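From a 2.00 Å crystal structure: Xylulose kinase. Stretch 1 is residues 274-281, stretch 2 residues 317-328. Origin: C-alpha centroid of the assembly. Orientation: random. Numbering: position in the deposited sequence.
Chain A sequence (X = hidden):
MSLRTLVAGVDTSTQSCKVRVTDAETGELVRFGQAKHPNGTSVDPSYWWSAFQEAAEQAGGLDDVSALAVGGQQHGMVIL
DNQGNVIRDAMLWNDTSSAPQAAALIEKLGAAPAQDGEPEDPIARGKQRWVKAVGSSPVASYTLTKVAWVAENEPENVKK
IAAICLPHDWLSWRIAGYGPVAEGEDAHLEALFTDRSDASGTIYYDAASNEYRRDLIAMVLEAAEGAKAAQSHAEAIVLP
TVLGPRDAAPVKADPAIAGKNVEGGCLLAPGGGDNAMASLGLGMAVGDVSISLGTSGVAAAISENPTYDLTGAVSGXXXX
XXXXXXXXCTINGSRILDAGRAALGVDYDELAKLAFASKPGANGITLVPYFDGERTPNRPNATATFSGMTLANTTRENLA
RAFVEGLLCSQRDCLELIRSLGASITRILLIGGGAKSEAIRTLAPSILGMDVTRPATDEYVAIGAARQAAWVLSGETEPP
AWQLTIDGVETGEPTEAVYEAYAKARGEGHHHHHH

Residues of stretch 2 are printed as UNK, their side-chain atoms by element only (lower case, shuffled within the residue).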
# COMPACT_ATOMS: atom_id res chain seq x y z
N ASP A 274 -4.06 0.96 -3.12
CA ASP A 274 -3.27 1.84 -3.98
C ASP A 274 -1.94 1.23 -4.45
O ASP A 274 -1.63 1.28 -5.64
CB ASP A 274 -3.08 3.25 -3.40
CG ASP A 274 -2.56 3.25 -1.96
OD1 ASP A 274 -2.04 2.22 -1.47
OD2 ASP A 274 -2.68 4.31 -1.33
N ASN A 275 -1.16 0.66 -3.54
CA ASN A 275 0.11 0.06 -3.95
C ASN A 275 -0.03 -0.96 -5.09
O ASN A 275 0.72 -0.90 -6.07
CB ASN A 275 0.82 -0.57 -2.75
CG ASN A 275 1.35 0.47 -1.80
OD1 ASN A 275 1.00 0.49 -0.61
ND2 ASN A 275 2.18 1.38 -2.32
N ALA A 276 -0.96 -1.90 -4.95
CA ALA A 276 -1.21 -2.90 -5.99
C ALA A 276 -1.81 -2.32 -7.28
O ALA A 276 -1.57 -2.81 -8.39
CB ALA A 276 -2.10 -4.02 -5.47
N MSE A 277 -2.64 -1.29 -7.13
CA MSE A 277 -3.26 -0.71 -8.31
C MSE A 277 -2.16 0.00 -9.11
O MSE A 277 -2.08 -0.17 -10.33
CB MSE A 277 -4.41 0.23 -7.93
CG MSE A 277 -5.63 -0.49 -7.35
SE MSE A 277 -7.06 -0.96 -8.68
CE MSE A 277 -6.11 -2.41 -9.61
N ALA A 278 -1.30 0.75 -8.43
CA ALA A 278 -0.20 1.45 -9.10
C ALA A 278 0.66 0.44 -9.85
O ALA A 278 1.09 0.70 -10.97
CB ALA A 278 0.66 2.24 -8.11
N SER A 279 0.92 -0.70 -9.21
CA SER A 279 1.74 -1.74 -9.82
C SER A 279 1.12 -2.27 -11.12
O SER A 279 1.82 -2.48 -12.11
CB SER A 279 1.99 -2.88 -8.83
OG SER A 279 2.55 -2.36 -7.62
N LEU A 280 -0.19 -2.49 -11.10
CA LEU A 280 -0.91 -2.87 -12.30
C LEU A 280 -0.75 -1.76 -13.36
O LEU A 280 -0.44 -2.04 -14.50
CB LEU A 280 -2.38 -3.13 -11.99
CG LEU A 280 -3.22 -3.79 -13.09
CD1 LEU A 280 -2.76 -5.21 -13.38
CD2 LEU A 280 -4.69 -3.77 -12.71
N GLY A 281 -0.95 -0.51 -12.96
CA GLY A 281 -0.86 0.61 -13.88
C GLY A 281 0.53 0.76 -14.48
O GLY A 281 0.68 1.26 -15.61
N UNK A 317 1.11 -8.68 1.45
CA UNK A 317 -0.13 -8.31 0.77
C UNK A 317 -0.28 -9.10 -0.52
O UNK A 317 0.65 -9.78 -0.96
c UNK A 317 -0.09 -5.92 1.65
c UNK A 317 0.01 -4.23 3.88
c UNK A 317 0.36 -3.75 2.64
c UNK A 317 -0.15 -6.81 0.45
c UNK A 317 0.32 -4.59 1.53
c UNK A 317 -0.45 -6.39 2.91
c UNK A 317 -0.39 -5.56 4.02
N UNK A 318 -1.47 -9.00 -1.13
CA UNK A 318 -1.71 -9.56 -2.45
C UNK A 318 -1.68 -8.45 -3.48
O UNK A 318 -1.94 -7.29 -3.17
c UNK A 318 -3.05 -10.28 -2.48
N UNK A 319 -1.37 -8.80 -4.73
CA UNK A 319 -1.37 -7.81 -5.80
C UNK A 319 -2.71 -7.87 -6.54
O UNK A 319 -3.65 -8.52 -6.06
o UNK A 319 -1.41 -9.93 -7.64
c UNK A 319 -0.54 -9.06 -7.85
c UNK A 319 -0.20 -8.05 -6.77
o UNK A 319 0.07 -8.99 -8.93
N UNK A 320 -2.78 -7.24 -7.71
CA UNK A 320 -4.03 -7.20 -8.49
C UNK A 320 -4.05 -8.10 -9.71
O UNK A 320 -4.82 -7.88 -10.65
c UNK A 320 -4.36 -5.76 -8.91
s UNK A 320 -4.85 -4.69 -7.54
N UNK A 321 -3.22 -9.14 -9.71
CA UNK A 321 -3.20 -10.07 -10.84
C UNK A 321 -3.38 -11.52 -10.39
O UNK A 321 -3.09 -12.46 -11.13
o UNK A 321 -0.81 -10.44 -10.89
c UNK A 321 -1.91 -9.95 -11.66
c UNK A 321 -1.66 -8.52 -12.03
N UNK A 322 -3.88 -11.68 -9.17
CA UNK A 322 -4.03 -13.00 -8.59
C UNK A 322 -2.77 -13.48 -7.90
O UNK A 322 -2.67 -14.63 -7.50
N UNK A 323 -1.80 -12.58 -7.74
CA UNK A 323 -0.53 -12.97 -7.14
C UNK A 323 -0.23 -12.23 -5.83
O UNK A 323 -1.15 -11.88 -5.09
c UNK A 323 0.63 -14.99 -9.56
c UNK A 323 0.60 -12.81 -8.15
c UNK A 323 0.41 -13.67 -9.36
n UNK A 323 0.27 -15.28 -10.85
n UNK A 323 -0.09 -13.18 -10.55
c UNK A 323 -0.16 -14.16 -11.43
N UNK A 324 1.05 -11.99 -5.56
CA UNK A 324 1.44 -11.47 -4.26
C UNK A 324 2.30 -10.22 -4.31
O UNK A 324 3.07 -10.03 -5.26
c UNK A 324 0.88 -14.74 -4.04
c UNK A 324 -0.82 -14.54 -1.87
c UNK A 324 0.16 -13.58 -2.08
c UNK A 324 2.06 -12.60 -3.42
c UNK A 324 1.03 -13.67 -3.17
c UNK A 324 -0.10 -15.71 -3.83
c UNK A 324 -0.95 -15.59 -2.74
o UNK A 324 -1.92 -16.54 -2.51
N UNK A 325 2.13 -9.39 -3.29
CA UNK A 325 2.80 -8.09 -3.17
C UNK A 325 3.54 -7.93 -1.83
O UNK A 325 3.07 -7.24 -0.92
c UNK A 325 1.28 -4.51 -3.16
c UNK A 325 2.74 -5.39 -4.98
c UNK A 325 2.32 -5.55 -3.54
c UNK A 325 1.77 -6.97 -3.33
N UNK A 326 4.69 -8.61 -1.69
CA UNK A 326 5.55 -8.31 -0.54
C UNK A 326 5.89 -6.83 -0.55
O UNK A 326 6.38 -6.32 -1.55
c UNK A 326 6.73 -9.47 -2.32
c UNK A 326 6.82 -9.14 -0.83
c UNK A 326 5.25 -9.69 -2.51
N UNK A 327 5.62 -6.15 0.56
CA UNK A 327 5.75 -4.70 0.59
C UNK A 327 6.61 -4.25 1.77
O UNK A 327 6.30 -4.55 2.92
c UNK A 327 4.39 -2.55 0.53
c UNK A 327 3.76 -2.18 -0.80
c UNK A 327 4.37 -4.07 0.70
c UNK A 327 3.63 -1.90 1.68
N UNK A 328 7.68 -3.53 1.46
CA UNK A 328 8.66 -3.13 2.46
C UNK A 328 8.69 -1.62 2.63
O UNK A 328 9.20 -0.90 1.76
c UNK A 328 10.03 -3.63 2.06
O HOH W 1 -0.98 -5.45 -8.90

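Position 317 carries one carbon followed by a ring of six carbons with no heteroatom, which identifies Phe317. Its CA-to-CB bond points toward the helix, but its nearest atom, CE2, stays 5.4 Å from OD1 of Asn275. At 318 a single carbon, directed away from the helix, makes Ala318; its contribution is its backbone, with O 4.0 Å from CB of Ala276.

Position 319 has two carbons, the second bearing two oxygens, and is Asp319. Its CA lies 3.9 Å from CB of Ala276, a close approach of backbone to helix that a methyl side chain permits. Position 320 holds one carbon and one sulfur, the sulfur 3.5 Å from CB of Ala276 and 3.3 Å from CE of Met277, a selenomethionine whose CA-to-CB bond points away although its end returns to the sulfur; this is Cys320.

At 321 a carbon carries one oxygen and one carbon, the terminal carbon packing 3.7 Å from CD1 of Leu280, and this branched pattern is that of Thr321. Its polar groups serve the turn: Thr321 N donates to Asp319 OD1 (2.9 Å) and Thr321 OG1 to Asp319 OD2 (2.6 Å). Position 322 has no side-chain atoms and is Gly322; at phi 86° and psi 9°, a CB would be jammed against the carbonyl O of Thr321.

One carbon leading to a five-membered ring of three carbons and two nitrogens marks 323 as His323, beyond reach of the helix. It closes the turn, with N donating to Asp319 OD1 (2.7 Å) and ND1 to Thr321 OG1 (2.9 Å). Position 324, a six-carbon ring bearing an oxygen, is Tyr324, also out of reach.

Four carbons forked at the second, one terminal carbon 4.1 Å from CB of Ala276 and 4.0 Å from CB of Asn275, the other 4.0 Å from OG of Ser279, make 325 Leu325. At 326 three carbons close onto the backbone nitrogen, giving Pro326, which makes no contact. Position 327 repeats the forked four-carbon pattern, with a terminal carbon 3.7 Å from CG of Asn275, and is Leu327. The single carbon at 328 is Ala328, out of reach.

The contact buries 390 Å² and contains no direct hydrogen bond. Cys320 and Leu325 both pack on the methyl of Ala276, and Leu280 extends the apolar surface, its CD2 4.3 Å from CB of Cys320. One water adds a polar link, donating to Ala276 O and accepting from Cys320 N, each at 2.8 Å.

Stretch 2 317-328: FADCTGHYLPLA
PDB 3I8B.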